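Putative cytoplasmic protein (Salmonella enterica subsp. enterica serovar Typhimurium, PDB 4IQN) is of unknown function, a putative cytoplasmic protein belonging to a family defined only by a domain of unknown function, DUF5066. Local coordinates at residues L66-Q78 with P123-A135. Sequence-based numbering, arbitrary orientation. Where two conformers were deposited one is given.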
ATOM      1  N   LEU A  66       2.996   9.912  12.364  1.00 28.69           N
ATOM      2  CA  LEU A  66       1.937  10.731  11.806  1.00 24.54           C
ATOM      3  C   LEU A  66       2.610  11.714  10.856  1.00 25.29           C
ATOM      4  O   LEU A  66       3.572  12.377  11.230  1.00 31.45           O
ATOM      5  CB  LEU A  66       1.202  11.491  12.930  1.00 26.09           C
ATOM      6  CG  LEU A  66       0.337  10.671  13.885  1.00 28.50           C
ATOM      7  CD1 LEU A  66      -0.226  11.468  15.057  1.00 30.22           C
ATOM      8  CD2 LEU A  66      -0.806  10.052  13.088  1.00 27.42           C
ATOM      9  N   SER A  67       2.114  11.797   9.621  1.00 25.27           N
ATOM     10  CA  SER A  67       2.696  12.664   8.637  1.00 24.50           C
ATOM     11  C   SER A  67       2.481  14.126   8.986  1.00 27.98           C
ATOM     12  O   SER A  67       1.817  14.454   9.975  1.00 28.75           O
ATOM     13  CB  SER A  67       2.069  12.416   7.268  1.00 24.45           C
ATOM     14  OG  SER A  67       0.722  12.848   7.249  1.00 27.58           O
ATOM     15  N   ASN A  68       3.061  14.987   8.149  1.00 29.60           N
ATOM     16  CA  ASN A  68       2.758  16.420   8.150  1.00 31.40           C
ATOM     17  C   ASN A  68       1.260  16.751   8.052  1.00 32.76           C
ATOM     18  O   ASN A  68       0.852  17.865   8.391  1.00 35.42           O
ATOM     19  CB  ASN A  68       3.534  17.172   7.050  1.00 33.70           C
ATOM     20  CG  ASN A  68       3.453  16.499   5.679  1.00 29.54           C
ATOM     21  OD1 ASN A  68       3.799  15.349   5.549  1.00 29.59           O
ATOM     22  ND2 ASN A  68       3.033  17.232   4.655  1.00 29.78           N
ATOM     23  N   TYR A  69       0.451  15.801   7.587  1.00 27.97           N
ATOM     24  CA  TYR A  69      -1.007  15.916   7.597  1.00 30.24           C
ATOM     25  C   TYR A  69      -1.658  15.546   8.936  1.00 30.04           C
ATOM     26  O   TYR A  69      -2.876  15.607   9.060  1.00 30.64           O
ATOM     27  CB  TYR A  69      -1.601  15.008   6.510  1.00 30.70           C
ATOM     28  CG  TYR A  69      -1.454  15.533   5.110  1.00 30.23           C
ATOM     29  CD1 TYR A  69      -0.262  15.360   4.398  1.00 30.68           C
ATOM     30  CD2 TYR A  69      -2.520  16.188   4.473  1.00 32.31           C
ATOM     31  CE1 TYR A  69      -0.132  15.830   3.114  1.00 29.87           C
ATOM     32  CE2 TYR A  69      -2.388  16.647   3.179  1.00 36.07           C
ATOM     33  CZ  TYR A  69      -1.194  16.455   2.516  1.00 34.62           C
ATOM     34  OH  TYR A  69      -1.048  16.893   1.246  1.00 37.36           O
ATOM     35  N   ASN A  70      -0.843  15.199   9.925  1.00 30.44           N
ATOM     36  CA  ASN A  70      -1.293  14.714  11.215  1.00 32.10           C
ATOM     37  C   ASN A  70      -2.177  13.475  11.088  1.00 26.44           C
ATOM     38  O   ASN A  70      -3.168  13.351  11.794  1.00 28.10           O
ATOM     39  CB  ASN A  70      -2.010  15.821  11.982  1.00 35.36           C
ATOM     40  CG  ASN A  70      -2.070  15.554  13.447  1.00 37.56           C
ATOM     41  OD1 ASN A  70      -1.193  14.882  14.015  1.00 41.76           O
ATOM     42  ND2 ASN A  70      -3.116  16.066  14.089  1.00 39.37           N
HETATM   43  N   MSE A  71      -1.810  12.577  10.179  0.50 26.63           N
HETATM   44  CA  MSE A  71      -2.570  11.345   9.921  0.50 27.08           C
HETATM   45  C   MSE A  71      -1.592  10.211   9.760  0.50 26.39           C
HETATM   46  O   MSE A  71      -0.468  10.419   9.304  0.50 25.34           O
HETATM   47  CB  MSE A  71      -3.408  11.496   8.639  0.50 23.89           C
HETATM   48  CG  MSE A  71      -4.271  12.745   8.684  0.50 24.16           C
HETATM   49 SE   MSE A  71      -5.373  12.925   7.071  0.50 23.99          SE
HETATM   50  CE  MSE A  71      -6.306  11.213   7.144  0.50 19.06           C
ATOM     51  N   PRO A  72      -2.007   8.993  10.115  1.00 26.22           N
ATOM     52  CA  PRO A  72      -1.100   7.858  10.070  1.00 25.78           C
ATOM     53  C   PRO A  72      -0.747   7.400   8.653  1.00 25.48           C
ATOM     54  O   PRO A  72      -1.356   7.861   7.697  1.00 23.77           O
ATOM     55  CB  PRO A  72      -1.859   6.769  10.831  1.00 27.44           C
ATOM     56  CG  PRO A  72      -3.297   7.105  10.677  1.00 30.33           C
ATOM     57  CD  PRO A  72      -3.332   8.608  10.651  1.00 27.33           C
ATOM     58  N   VAL A  73       0.242   6.511   8.542  1.00 23.55           N
ATOM     59  CA  VAL A  73       0.678   5.943   7.269  1.00 20.59           C
ATOM     60  C   VAL A  73       0.701   4.419   7.303  1.00 23.42           C
ATOM     61  O   VAL A  73       0.299   3.736   6.329  1.00 21.72           O
ATOM     62  CB  VAL A  73       2.077   6.418   6.933  1.00 23.82           C
ATOM     63  CG1 VAL A  73       2.574   5.819   5.616  1.00 24.30           C
ATOM     64  CG2 VAL A  73       2.153   7.939   6.913  1.00 23.97           C
ATOM     65  N   ILE A  74       1.205   3.887   8.416  1.00 22.46           N
ATOM     66  CA  ILE A  74       1.433   2.454   8.522  1.00 25.74           C
ATOM     67  C   ILE A  74       0.660   1.835   9.675  1.00 24.81           C
ATOM     68  O   ILE A  74       1.096   0.861  10.249  1.00 27.30           O
ATOM     69  CB  ILE A  74       2.938   2.182   8.670  1.00 24.18           C
ATOM     70  CG1 ILE A  74       3.528   2.968   9.849  1.00 24.37           C
ATOM     71  CG2 ILE A  74       3.691   2.568   7.405  1.00 25.19           C
ATOM     72  CD1 ILE A  74       4.926   2.534  10.195  1.00 28.87           C
ATOM     73  N   GLU A  75      -0.497   2.400  10.010  1.00 27.93           N
ATOM     74  CA  GLU A  75      -1.298   1.916  11.135  1.00 28.83           C
ATOM     75  C   GLU A  75      -2.057   0.630  10.817  1.00 26.45           C
ATOM     76  O   GLU A  75      -1.947  -0.375  11.532  1.00 29.34           O
ATOM     77  CB  GLU A  75      -2.263   2.990  11.580  1.00 30.18           C
ATOM     78  CG  GLU A  75      -3.131   2.648  12.763  1.00 30.16           C
ATOM     79  CD  GLU A  75      -3.939   3.843  13.161  1.00 37.27           C
ATOM     80  OE1 GLU A  75      -5.037   3.999  12.615  1.00 42.46           O
ATOM     81  OE2 GLU A  75      -3.446   4.651  13.953  1.00 40.79           O
ATOM     82  N   THR A  76      -2.834   0.666   9.755  1.00 23.53           N
ATOM     83  CA  THR A  76      -3.713  -0.433   9.396  1.00 22.28           C
ATOM     84  C   THR A  76      -2.952  -1.753   9.184  1.00 23.34           C
ATOM     85  O   THR A  76      -3.443  -2.849   9.560  1.00 25.61           O
ATOM     86  CB  THR A  76      -4.506  -0.066   8.120  1.00 22.76           C
ATOM     87  OG1 THR A  76      -5.369   1.056   8.402  1.00 24.01           O
ATOM     88  CG2 THR A  76      -5.335  -1.234   7.630  1.00 21.65           C
ATOM     89  N   LEU A  77      -1.777  -1.665   8.575  1.00 25.11           N
ATOM     90  CA  LEU A  77      -1.050  -2.870   8.184  1.00 24.04           C
ATOM     91  C   LEU A  77      -0.654  -3.676   9.411  1.00 24.38           C
ATOM     92  O   LEU A  77      -0.467  -4.914   9.335  1.00 28.57           O
ATOM     93  CB  LEU A  77       0.165  -2.530   7.339  1.00 25.03           C
ATOM     94  CG  LEU A  77       1.309  -1.755   7.983  1.00 23.73           C
ATOM     95  CD1 LEU A  77       2.319  -2.682   8.682  1.00 27.12           C
ATOM     96  CD2 LEU A  77       1.991  -0.874   6.919  1.00 26.52           C
ATOM     97  N   GLN A  78      -0.529  -3.006  10.545  1.00 27.78           N
ATOM     98  CA  GLN A  78      -0.106  -3.712  11.779  1.00 29.77           C
ATOM     99  C   GLN A  78      -1.200  -4.664  12.313  1.00 27.58           C
ATOM    100  O   GLN A  78      -0.914  -5.579  13.075  1.00 32.50           O
ATOM    101  CB  GLN A  78       0.379  -2.706  12.841  1.00 35.30           C
ATOM    102  CG  GLN A  78       1.557  -1.898  12.297  1.00 33.85           C
ATOM    103  CD  GLN A  78       2.102  -0.866  13.229  1.00 36.96           C
ATOM    104  OE1 GLN A  78       2.495  -1.168  14.347  1.00 43.51           O
ATOM    105  NE2 GLN A  78       2.194   0.364  12.752  1.00 37.00           N
ATOM    106  N   PRO A 123      -1.519 -10.769  -6.512  1.00 18.30           N
ATOM    107  CA  PRO A 123      -0.497 -10.579  -5.514  1.00 18.56           C
ATOM    108  C   PRO A 123      -1.078 -10.075  -4.217  1.00 16.62           C
ATOM    109  O   PRO A 123      -2.173  -9.518  -4.181  1.00 20.38           O
ATOM    110  CB  PRO A 123       0.392  -9.484  -6.113  1.00 21.51           C
ATOM    111  CG  PRO A 123      -0.527  -8.709  -6.981  1.00 22.71           C
ATOM    112  CD  PRO A 123      -1.484  -9.704  -7.540  1.00 20.13           C
ATOM    113  N   ALA A 124      -0.325 -10.254  -3.143  1.00 18.16           N
ATOM    114  CA  ALA A 124      -0.692  -9.678  -1.851  1.00 16.98           C
ATOM    115  C   ALA A 124      -0.719  -8.175  -1.895  1.00 16.53           C
ATOM    116  O   ALA A 124      -0.081  -7.601  -2.752  1.00 18.13           O
ATOM    117  CB  ALA A 124       0.265 -10.129  -0.766  1.00 21.56           C
ATOM    118  N   LEU A 125      -1.439  -7.576  -0.957  1.00 17.38           N
ATOM    119  CA  LEU A 125      -1.499  -6.123  -0.778  1.00 19.23           C
ATOM    120  C   LEU A 125      -1.202  -5.797   0.662  1.00 19.21           C
ATOM    121  O   LEU A 125      -1.604  -6.507   1.552  1.00 20.74           O
ATOM    122  CB  LEU A 125      -2.900  -5.561  -1.103  1.00 18.21           C
ATOM    123  CG  LEU A 125      -3.429  -5.861  -2.496  1.00 19.90           C
ATOM    124  CD1 LEU A 125      -4.900  -5.493  -2.640  1.00 21.91           C
ATOM    125  CD2 LEU A 125      -2.583  -5.115  -3.506  1.00 16.93           C
ATOM    126  N   ILE A 126      -0.494  -4.693   0.871  1.00 17.47           N
ATOM    127  CA  ILE A 126      -0.354  -4.083   2.175  1.00 19.09           C
ATOM    128  C   ILE A 126      -1.048  -2.751   2.107  1.00 18.28           C
ATOM    129  O   ILE A 126      -0.691  -1.903   1.255  1.00 19.82           O
ATOM    130  CB  ILE A 126       1.127  -3.887   2.582  1.00 19.76           C
ATOM    131  CG1 ILE A 126       1.856  -5.231   2.773  1.00 19.73           C
ATOM    132  CG2 ILE A 126       1.230  -3.082   3.861  1.00 21.07           C
ATOM    133  CD1 ILE A 126       3.335  -5.050   3.103  1.00 18.79           C
ATOM    134  N   ARG A 127      -1.999  -2.526   3.008  1.00 20.44           N
ATOM    135  CA  ARG A 127      -2.753  -1.260   3.001  1.00 17.11           C
ATOM    136  C   ARG A 127      -1.919  -0.171   3.624  1.00 19.48           C
ATOM    137  O   ARG A 127      -1.312  -0.365   4.673  1.00 21.36           O
ATOM    138  CB  ARG A 127      -4.056  -1.412   3.785  1.00 21.90           C
ATOM    139  CG  ARG A 127      -5.036  -0.243   3.758  1.00 21.37           C
ATOM    140  CD  ARG A 127      -5.489   0.081   2.359  1.00 24.59           C
ATOM    141  NE  ARG A 127      -6.803   0.705   2.390  1.00 23.64           N
ATOM    142  CZ  ARG A 127      -7.035   2.017   2.431  1.00 26.85           C
ATOM    143  NH1 ARG A 127      -6.043   2.917   2.408  1.00 29.03           N
ATOM    144  NH2 ARG A 127      -8.286   2.423   2.452  1.00 25.82           N
ATOM    145  N   ILE A 128      -1.890   0.986   2.979  1.00 16.93           N
ATOM    146  CA  ILE A 128      -1.231   2.200   3.506  1.00 18.43           C
ATOM    147  C   ILE A 128      -2.326   3.221   3.817  1.00 19.62           C
ATOM    148  O   ILE A 128      -3.253   3.406   3.021  1.00 21.07           O
ATOM    149  CB  ILE A 128      -0.266   2.788   2.467  1.00 18.54           C
ATOM    150  CG1 ILE A 128       0.897   1.840   2.200  1.00 21.87           C
ATOM    151  CG2 ILE A 128       0.253   4.199   2.859  1.00 18.09           C
ATOM    152  CD1 ILE A 128       1.866   1.641   3.355  1.00 22.42           C
ATOM    153  N   ASP A 129      -2.226   3.879   4.970  1.00 18.82           N
ATOM    154  CA  ASP A 129      -3.217   4.843   5.392  1.00 21.24           C
ATOM    155  C   ASP A 129      -2.912   6.155   4.662  1.00 21.71           C
ATOM    156  O   ASP A 129      -1.782   6.580   4.613  1.00 20.36           O
ATOM    157  CB  ASP A 129      -3.179   5.006   6.889  1.00 20.08           C
ATOM    158  CG  ASP A 129      -3.447   3.674   7.605  1.00 25.02           C
ATOM    159  OD1 ASP A 129      -4.628   3.224   7.563  1.00 27.65           O
ATOM    160  OD2 ASP A 129      -2.487   3.072   8.150  1.00 27.56           O
ATOM    161  N   HIS A 130      -3.939   6.749   4.079  1.00 24.28           N
ATOM    162  CA  HIS A 130      -3.776   7.841   3.131  1.00 24.10           C
ATOM    163  C   HIS A 130      -4.366   9.124   3.691  1.00 27.61           C
ATOM    164  O   HIS A 130      -5.089   9.110   4.687  1.00 28.38           O
ATOM    165  CB  HIS A 130      -4.447   7.460   1.808  1.00 23.01           C
ATOM    166  CG  HIS A 130      -4.217   8.442   0.704  1.00 23.14           C
ATOM    167  ND1 HIS A 130      -2.985   8.996   0.447  1.00 23.84           N
ATOM    168  CD2 HIS A 130      -5.070   8.971  -0.207  1.00 23.85           C
ATOM    169  CE1 HIS A 130      -3.084   9.821  -0.583  1.00 21.90           C
ATOM    170  NE2 HIS A 130      -4.344   9.832  -0.986  1.00 24.07           N
ATOM    171  N   VAL A 131      -3.985  10.237   3.082  1.00 26.17           N
ATOM    172  CA  VAL A 131      -4.364  11.549   3.561  1.00 26.22           C
ATOM    173  C   VAL A 131      -5.642  12.050   2.899  1.00 30.52           C
ATOM    174  O   VAL A 131      -6.189  13.073   3.322  1.00 32.39           O
ATOM    175  CB  VAL A 131      -3.220  12.552   3.331  1.00 29.09           C
ATOM    176  CG1 VAL A 131      -1.994  12.126   4.125  1.00 32.52           C
ATOM    177  CG2 VAL A 131      -2.875  12.684   1.835  1.00 25.57           C
ATOM    178  N   GLY A 132      -6.121  11.325   1.889  1.00 31.21           N
ATOM    179  CA  GLY A 132      -7.371  11.644   1.186  1.00 35.61           C
ATOM    180  C   GLY A 132      -8.286  10.435   1.060  1.00 30.82           C
ATOM    181  O   GLY A 132      -8.124   9.443   1.764  1.00 31.65           O
ATOM    182  N   ASP A 133      -9.250  10.530   0.143  1.00 29.90           N
ATOM    183  CA  ASP A 133     -10.300   9.527  -0.048  1.00 33.37           C
ATOM    184  C   ASP A 133      -9.783   8.254  -0.713  1.00 30.43           C
ATOM    185  O   ASP A 133     -10.374   7.179  -0.564  1.00 29.04           O
ATOM    186  CB  ASP A 133     -11.432  10.078  -0.938  1.00 41.31           C
ATOM    187  CG  ASP A 133     -12.152  11.306  -0.334  1.00 55.29           C
ATOM    188  OD1 ASP A 133     -12.432  11.322   0.893  1.00 56.26           O
ATOM    189  OD2 ASP A 133     -12.466  12.255  -1.105  1.00 65.95           O
ATOM    190  N   GLN A 134      -8.721   8.348  -1.490  1.00 27.15           N
ATOM    191  CA  GLN A 134      -8.252   7.151  -2.202  1.00 23.07           C
ATOM    192  C   GLN A 134      -7.686   6.103  -1.245  1.00 22.74           C
ATOM    193  O   GLN A 134      -7.218   6.431  -0.139  1.00 27.19           O
ATOM    194  CB  GLN A 134      -7.207   7.471  -3.249  1.00 23.42           C
ATOM    195  CG  GLN A 134      -7.759   8.267  -4.400  1.00 23.09           C
ATOM    196  CD  GLN A 134      -6.794   8.485  -5.546  1.00 22.35           C
ATOM    197  OE1 GLN A 134      -5.653   8.022  -5.557  1.00 23.83           O
ATOM    198  NE2 GLN A 134      -7.264   9.234  -6.529  1.00 23.13           N
ATOM    199  N   ALA A 135      -7.706   4.860  -1.703  1.00 18.68           N
ATOM    200  CA  ALA A 135      -6.968   3.772  -1.019  1.00 19.77           C
ATOM    201  C   ALA A 135      -5.593   3.630  -1.647  1.00 19.07           C
ATOM    202  O   ALA A 135      -5.447   3.727  -2.885  1.00 20.15           O
ATOM    203  CB  ALA A 135      -7.757   2.443  -1.117  1.00 16.79           C
TER
HETATM  204  O   HOH W   1      -4.150   8.395   7.232  1.00 24.13           O
HETATM  205  O   HOH W   2      -1.141   0.783   7.129  1.00 20.99           O
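Val-131 lies over one face of the Tyr-69 ring, its branched end giving a CH-pi contact: CG1 is 4.0 Å from the centroid, 27° off the normal, and CB sits over the same face toward the rim. Ile-173 of helix 166-174 touches both side chains. Another flat group, the Arg-127 guanidinium, has Ala-135 CB over one face, NH1 bonded to Ile-128 O and NE salt-bridged to Glu-95. The His-130 ring has Gly-132 N over one face and Gln-134 N at its edge; ND1 bonds Tyr-169. Here the 66-78 segment of a long loop runs antiparallel to the end of strand 124-128, outermost in an antiparallel sheet, and onward to Val-131. A type I turn, Ser-67 to Asn-70, opens the segment, with Ser-67 OG accepting from Tyr-69 N (ST turn). Apolar Leu-77 suits its buried place, CB 3.7 Å from Ile-126 CG2. Asp-129 N donates to Val-73 O, and one water bridges Pro-72 O and His-130 O. Asp-129 CB points toward the loop; CG anti to the carbonyl carbon (chi1 -59°) brings two acceptor oxygens to its N-H groups. OD2 takes a weak bond from Glu-75 N and, on its syn lone pair, a nearly straight one (170°) from Thr-76 N at 2.9 Å.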